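FdxN element excision controlling factor XisI (Anabaena variabilis ATCC 29413, PDB 2NVM) controls excision of the fdxN element, acting with XisF and XisH in the site-specific recombination of nitrogen-fixation genes in cyanobacteria. Local coordinates at the interface of chains A and B. Residues are numbered along the deposited sequence; one frame, centred on the assembly and turned at random. Chains: chain A/B, FdxN element excision controlling factor XisI.

Contact 1: the interface of chains A and B. Residues chain A 48, 50, 55, 57, 75; chain B 46-48.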
loop_
_atom_site.group_PDB
_atom_site.type_symbol
_atom_site.label_atom_id
_atom_site.label_comp_id
_atom_site.label_asym_id
_atom_site.label_seq_id
_atom_site.Cartn_x
_atom_site.Cartn_y
_atom_site.Cartn_z
ATOM N N ILE A 48 2.992 -4.929 -1.671
ATOM C CA ILE A 48 2.149 -4.292 -2.691
ATOM C C ILE A 48 3.103 -3.646 -3.722
ATOM O O ILE A 48 3.700 -2.587 -3.459
ATOM C CB ILE A 48 1.188 -3.243 -2.094
ATOM C CG1 ILE A 48 0.599 -3.698 -0.747
ATOM C CG2 ILE A 48 0.098 -2.875 -3.136
ATOM C CD1 ILE A 48 -0.504 -2.749 -0.192
ATOM N N ASP A 50 3.492 -2.264 -7.583
ATOM C CA ASP A 50 2.792 -1.704 -8.747
ATOM C C ASP A 50 3.836 -1.218 -9.766
ATOM O O ASP A 50 4.363 -0.111 -9.642
ATOM C CB ASP A 50 1.854 -0.578 -8.301
ATOM C CG ASP A 50 0.898 -0.125 -9.401
ATOM O OD1 ASP A 50 1.143 -0.290 -10.623
ATOM O OD2 ASP A 50 -0.158 0.384 -9.011
ATOM N N GLN A 55 5.328 2.048 -7.750
ATOM C CA GLN A 55 5.066 2.151 -6.306
ATOM C C GLN A 55 5.365 0.773 -5.715
ATOM O O GLN A 55 4.811 -0.223 -6.184
ATOM C CB GLN A 55 3.607 2.542 -6.050
ATOM C CG GLN A 55 3.152 3.874 -6.671
ATOM C CD GLN A 55 3.825 5.090 -6.070
ATOM O OE1 GLN A 55 4.020 5.162 -4.873
ATOM N NE2 GLN A 55 4.166 6.064 -6.909
ATOM N N LEU A 57 5.709 -1.157 -1.923
ATOM C CA LEU A 57 5.411 -1.001 -0.501
ATOM C C LEU A 57 5.216 -2.294 0.242
ATOM O O LEU A 57 4.629 -3.259 -0.276
ATOM C CB LEU A 57 4.179 -0.088 -0.328
ATOM C CG LEU A 57 3.630 0.323 1.069
ATOM C CD1 LEU A 57 2.932 1.655 1.009
ATOM C CD2 LEU A 57 2.678 -0.697 1.647
ATOM N N TYR A 75 8.818 1.671 1.929
ATOM C CA TYR A 75 8.081 2.310 0.827
ATOM C C TYR A 75 9.018 3.073 -0.103
ATOM O O TYR A 75 9.748 3.958 0.342
ATOM C CB TYR A 75 6.895 3.167 1.369
ATOM C CG TYR A 75 6.122 3.964 0.333
ATOM C CD1 TYR A 75 5.832 3.424 -0.931
ATOM C CD2 TYR A 75 5.563 5.228 0.654
ATOM C CE1 TYR A 75 5.120 4.163 -1.901
ATOM C CE2 TYR A 75 4.834 5.979 -0.302
ATOM C CZ TYR A 75 4.618 5.423 -1.577
ATOM O OH TYR A 75 3.908 6.065 -2.529
ATOM N N ARG B 46 -1.041 8.826 -3.847
ATOM C CA ARG B 46 -0.436 7.774 -4.683
ATOM C C ARG B 46 -1.344 6.539 -4.627
ATOM O O ARG B 46 -1.870 6.201 -3.559
ATOM C CB ARG B 46 0.977 7.346 -4.227
ATOM C CG ARG B 46 2.109 8.399 -4.262
ATOM C CD ARG B 46 2.168 9.233 -2.998
ATOM N NE ARG B 46 3.231 10.257 -3.020
ATOM C CZ ARG B 46 4.498 10.118 -2.597
ATOM N NH1 ARG B 46 4.955 8.975 -2.100
ATOM N NH2 ARG B 46 5.337 11.152 -2.681
ATOM N N LEU B 47 -1.496 5.867 -5.768
ATOM C CA LEU B 47 -2.318 4.661 -5.922
ATOM C C LEU B 47 -1.346 3.500 -6.133
ATOM O O LEU B 47 -0.404 3.639 -6.919
ATOM C CB LEU B 47 -3.260 4.841 -7.121
ATOM C CG LEU B 47 -4.483 3.936 -7.249
ATOM C CD1 LEU B 47 -5.361 4.042 -6.007
ATOM C CD2 LEU B 47 -5.284 4.314 -8.526
ATOM N N ILE B 48 -1.549 2.388 -5.409
ATOM C CA ILE B 48 -0.656 1.215 -5.483
ATOM C C ILE B 48 -1.545 -0.017 -5.659
ATOM O O ILE B 48 -2.145 -0.525 -4.692
ATOM C CB ILE B 48 0.295 1.091 -4.233
ATOM C CG1 ILE B 48 0.820 2.469 -3.780
ATOM C CG2 ILE B 48 1.443 0.073 -4.512
ATOM C CD1 ILE B 48 1.794 2.430 -2.635
#
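B:Ile48 packs its branched side chain among A:Ile48, A:Gln55, A:Leu57 and A:Tyr75. Its CB lies over CB of A:Gln55, which both branches straddle. CG2, anti to the backbone N, goes on to the matching methyl of the other chain, CG2 of A:Ile48, at 3.5 Å; the two isoleucines cross at about a right angle. CG1 (chi1 -40°), 3.6 Å from CB of A:Gln55, leads on to the A:Tyr75 and A:Leu57 side. With chi2 at -177° the chain runs straight on, and CD1 meets CE1 of the A:Tyr75 ring at 3.8 Å and the A:Leu57 methyl CD1 at 3.9 Å. That same leucine methyl lies over one face of the tyrosine ring, near its rim. Beyond the apolar part, the phenol OH of A:Tyr75 accepts a hydrogen bond from NH1 of B:Arg46 (3.1 Å), 18° out of the guanidinium plane. The hydroxyl in turn donates to the amide oxygen OE1 of A:Gln55, at the edge of the ring, which should limit the swing of both groups. Strand 44-50 of chain B thus lies across strands 44-50, 55-64 and 67-79 of chain A, with the paired isoleucines marking the two-fold of the deposited pair.

Contact 2: the interface of chains A and B. Residues chain A 55, 75, 77, 79, 86; chain B 40, 46, 61.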
loop_
_atom_site.group_PDB
_atom_site.type_symbol
_atom_site.label_atom_id
_atom_site.label_comp_id
_atom_site.label_asym_id
_atom_site.label_seq_id
_atom_site.Cartn_x
_atom_site.Cartn_y
_atom_site.Cartn_z
ATOM N N GLN A 55 5.328 2.048 -7.750
ATOM C CA GLN A 55 5.066 2.151 -6.306
ATOM C C GLN A 55 5.365 0.773 -5.715
ATOM O O GLN A 55 4.811 -0.223 -6.184
ATOM C CB GLN A 55 3.607 2.542 -6.050
ATOM C CG GLN A 55 3.152 3.874 -6.671
ATOM C CD GLN A 55 3.825 5.090 -6.070
ATOM O OE1 GLN A 55 4.020 5.162 -4.873
ATOM N NE2 GLN A 55 4.166 6.064 -6.909
ATOM N N TYR A 75 8.818 1.671 1.929
ATOM C CA TYR A 75 8.081 2.310 0.827
ATOM C C TYR A 75 9.018 3.073 -0.103
ATOM O O TYR A 75 9.748 3.958 0.342
ATOM C CB TYR A 75 6.895 3.167 1.369
ATOM C CG TYR A 75 6.122 3.964 0.333
ATOM C CD1 TYR A 75 5.832 3.424 -0.931
ATOM C CD2 TYR A 75 5.563 5.228 0.654
ATOM C CE1 TYR A 75 5.120 4.163 -1.901
ATOM C CE2 TYR A 75 4.834 5.979 -0.302
ATOM C CZ TYR A 75 4.618 5.423 -1.577
ATOM O OH TYR A 75 3.908 6.065 -2.529
ATOM N N GLN A 77 9.405 4.581 -4.380
ATOM C CA GLN A 77 8.764 4.917 -5.651
ATOM C C GLN A 77 9.780 5.481 -6.640
ATOM O O GLN A 77 10.846 5.936 -6.232
ATOM C CB GLN A 77 7.576 5.866 -5.473
ATOM C CG GLN A 77 7.892 7.274 -4.976
ATOM C CD GLN A 77 6.723 8.262 -5.101
ATOM O OE1 GLN A 77 5.688 8.004 -5.722
ATOM N NE2 GLN A 77 6.910 9.413 -4.513
ATOM N N GLN A 79 10.105 8.329 -9.549
ATOM C CA GLN A 79 9.498 9.534 -10.158
ATOM C C GLN A 79 10.588 10.470 -10.675
ATOM O O GLN A 79 11.593 10.723 -9.981
ATOM C CB GLN A 79 8.501 10.231 -9.230
ATOM C CG GLN A 79 9.014 10.640 -7.864
ATOM C CD GLN A 79 7.935 11.318 -6.996
ATOM O OE1 GLN A 79 6.785 11.496 -7.421
ATOM N NE2 GLN A 79 8.309 11.693 -5.771
ATOM N N GLU A 86 10.787 6.526 0.702
ATOM C CA GLU A 86 9.772 7.216 1.521
ATOM C C GLU A 86 9.768 6.699 2.952
ATOM O O GLU A 86 9.513 7.469 3.867
ATOM C CB GLU A 86 8.384 7.096 0.885
ATOM C CG GLU A 86 8.283 7.500 -0.609
ATOM C CD GLU A 86 8.471 8.982 -0.925
ATOM O OE1 GLU A 86 8.921 9.790 -0.097
ATOM O OE2 GLU A 86 8.169 9.352 -2.068
ATOM N N PRO B 40 7.299 16.820 -6.350
ATOM C CA PRO B 40 7.331 15.538 -5.599
ATOM C C PRO B 40 7.382 15.526 -4.053
ATOM O O PRO B 40 7.003 14.512 -3.480
ATOM C CB PRO B 40 8.591 14.868 -6.157
ATOM C CG PRO B 40 9.488 15.984 -6.429
ATOM C CD PRO B 40 8.618 17.072 -6.976
ATOM N N ARG B 46 -1.041 8.826 -3.847
ATOM C CA ARG B 46 -0.436 7.774 -4.683
ATOM C C ARG B 46 -1.344 6.539 -4.627
ATOM O O ARG B 46 -1.870 6.201 -3.559
ATOM C CB ARG B 46 0.977 7.346 -4.227
ATOM C CG ARG B 46 2.109 8.399 -4.262
ATOM C CD ARG B 46 2.168 9.233 -2.998
ATOM N NE ARG B 46 3.231 10.257 -3.020
ATOM C CZ ARG B 46 4.498 10.118 -2.597
ATOM N NH1 ARG B 46 4.955 8.975 -2.100
ATOM N NH2 ARG B 46 5.337 11.152 -2.681
ATOM N N CYS B 61 1.369 10.964 0.816
ATOM C CA CYS B 61 2.708 11.057 1.360
ATOM C C CYS B 61 3.407 12.344 0.926
ATOM O O CYS B 61 3.273 12.773 -0.227
ATOM C CB CYS B 61 3.500 9.816 0.931
ATOM S SG CYS B 61 5.178 9.686 1.523
#
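The guanidinium of B:Arg46 lies between layers from both chains: CB of its own chain's B:Cys61 covers one face, and the amide carbon CD of A:Gln77 covers the other, 3.4 Å above the plane and toward the rim. At its edge lie CZ of A:Tyr75, CG of A:Glu86 and the backbone O of B:Pro40. The A:Gln77 amide is turned 40° from the guanidinium, and its NE2 comes within 3.0 Å of NH2 of B:Arg46, a meeting of two nitrogens that supplies no evident bond. The charge is answered by A:Glu86, whose carboxylate oxygen OE2 makes a salt bridge to NH1 at 3.2 Å; the hydrogen bonds from NH1 and NH2 to this oxygen are weak. NE2 of A:Gln77 also donates to OE2 of A:Glu86 (2.8 Å), nearly along its C-O axis, but the oxygen lies 35° out of the amide plane and the bond is bent. On the far side of that amide, OE1 of A:Gln77 receives NE2 of A:Gln55 at 2.7 Å, within the plane of both amides, which should restrain how each turns. A:Gln77 reaches the arginine with CG set between backbone N and carbonyl carbon (chi1 66°) and the rest extended. Farther along strand 67-79, the amide end of A:Gln79 rests obliquely against CB of B:Pro40. In the deposited two-chain assembly the site is a polar, charge-paired anchor, which would serve a dimer if this pairing is the biological one.

Contact 3: the interface of chains A and B. Residues chain A 79, 84, 118; chain B 40-41, 46.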
loop_
_atom_site.group_PDB
_atom_site.type_symbol
_atom_site.label_atom_id
_atom_site.label_comp_id
_atom_site.label_asym_id
_atom_site.label_seq_id
_atom_site.Cartn_x
_atom_site.Cartn_y
_atom_site.Cartn_z
ATOM N N GLN A 79 10.105 8.329 -9.549
ATOM C CA GLN A 79 9.498 9.534 -10.158
ATOM C C GLN A 79 10.588 10.470 -10.675
ATOM O O GLN A 79 11.593 10.723 -9.981
ATOM C CB GLN A 79 8.501 10.231 -9.230
ATOM C CG GLN A 79 9.014 10.640 -7.864
ATOM C CD GLN A 79 7.935 11.318 -6.996
ATOM O OE1 GLN A 79 6.785 11.496 -7.421
ATOM N NE2 GLN A 79 8.309 11.693 -5.771
ATOM N N TRP A 84 12.815 7.307 -4.834
ATOM C CA TRP A 84 12.467 8.010 -3.600
ATOM C C TRP A 84 12.270 6.976 -2.521
ATOM O O TRP A 84 11.402 6.115 -2.661
ATOM C CB TRP A 84 11.209 8.833 -3.786
ATOM C CG TRP A 84 11.457 9.995 -4.641
ATOM C CD1 TRP A 84 11.750 9.987 -5.964
ATOM C CD2 TRP A 84 11.422 11.352 -4.244
ATOM N NE1 TRP A 84 11.921 11.265 -6.429
ATOM C CE2 TRP A 84 11.725 12.132 -5.394
ATOM C CE3 TRP A 84 11.159 12.002 -3.029
ATOM C CZ2 TRP A 84 11.783 13.537 -5.365
ATOM C CZ3 TRP A 84 11.214 13.389 -2.993
ATOM C CH2 TRP A 84 11.528 14.152 -4.163
ATOM N N ARG A 118 18.933 18.255 1.971
ATOM C CA ARG A 118 19.446 17.637 0.726
ATOM C C ARG A 118 20.219 18.580 -0.201
ATOM O O ARG A 118 21.150 18.130 -0.867
ATOM C CB ARG A 118 18.272 17.063 -0.059
ATOM C CG ARG A 118 17.368 16.104 0.724
ATOM C CD ARG A 118 16.179 15.763 -0.131
ATOM N NE ARG A 118 15.073 15.209 0.639
ATOM C CZ ARG A 118 13.825 15.062 0.178
ATOM N NH1 ARG A 118 13.491 15.381 -1.081
ATOM N NH2 ARG A 118 12.883 14.586 0.985
ATOM N N PRO B 40 7.299 16.820 -6.350
ATOM C CA PRO B 40 7.331 15.538 -5.599
ATOM C C PRO B 40 7.382 15.526 -4.053
ATOM O O PRO B 40 7.003 14.512 -3.480
ATOM C CB PRO B 40 8.591 14.868 -6.157
ATOM C CG PRO B 40 9.488 15.984 -6.429
ATOM C CD PRO B 40 8.618 17.072 -6.976
ATOM N N ASP B 41 7.872 16.596 -3.414
ATOM C CA ASP B 41 7.982 16.697 -1.929
ATOM C C ASP B 41 6.681 17.065 -1.204
ATOM O O ASP B 41 6.570 16.811 -0.004
ATOM C CB ASP B 41 9.014 17.762 -1.516
ATOM C CG ASP B 41 10.408 17.511 -2.035
ATOM O OD1 ASP B 41 10.824 16.361 -1.985
ATOM O OD2 ASP B 41 11.098 18.495 -2.436
ATOM N N ARG B 46 -1.041 8.826 -3.847
ATOM C CA ARG B 46 -0.436 7.774 -4.683
ATOM C C ARG B 46 -1.344 6.539 -4.627
ATOM O O ARG B 46 -1.870 6.201 -3.559
ATOM C CB ARG B 46 0.977 7.346 -4.227
ATOM C CG ARG B 46 2.109 8.399 -4.262
ATOM C CD ARG B 46 2.168 9.233 -2.998
ATOM N NE ARG B 46 3.231 10.257 -3.020
ATOM C CZ ARG B 46 4.498 10.118 -2.597
ATOM N NH1 ARG B 46 4.955 8.975 -2.100
ATOM N NH2 ARG B 46 5.337 11.152 -2.681
HETATM O O HOH W 1 9.993 14.489 -0.170
#
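A:Trp84 presses the six-membered part of its indole against B:Pro40, with CZ2 3.5 Å from the ring carbon CG of the proline. This is the close-packed side: NE2 of A:Gln79 sits 3.4 Å above the indole plane, over its centre, and B:Pro40 also touches this glutamine, so the three side chains pack together. At the indole edge, in its plane, OD1 of B:Asp41 approaches CZ3 and CH2, with the carboxylate turned 57° from the ring. The other side is looser, bridged in part by water 1. There A:Arg118 reaches in from a loop on an extended chain (CG anti to the carbonyl carbon, chi1 -53°), and its NH1 forms a salt bridge and hydrogen bond to OD1 of B:Asp41 at 3.0 Å. The nitrogen comes from the syn side, 31° out of the carboxylate plane. Water 1 lies in the guanidinium plane 3.1 Å from NH2 of A:Arg118, and also 2.7 Å from OD1 of B:Asp41, completing a second, indirect link. Replacing B:Asp41 by an alanine would probably leave A:Arg118 without its charge partner here and free to swing away from the indole edge. The loop holding B:Pro40 and B:Asp41, just ahead of strand 44-50, packs on strands 67-79 and 82-87 of chain A.

Contacts 1 and 2 share A:Gln55, A:Tyr75 and B:Arg46; contacts 2 and 3 share A:Gln79, B:Pro40 and B:Arg46. The centres of their C-alpha atoms are about 7 Å (1 to 2), 6 Å (2 to 3) and 13 Å (1 to 3) apart. B:Arg46 belongs to all three. Together they trace one continuous strip, from an apolar centre in contact 1 through the charged middle of contact 2 to the looser rim of contact 3. Strand 67-79 of chain A contributes to each. The two-fold repeats the strip with chains exchanged, compatible with a dimer, though the structure alone does not show that this pairing is the biological one.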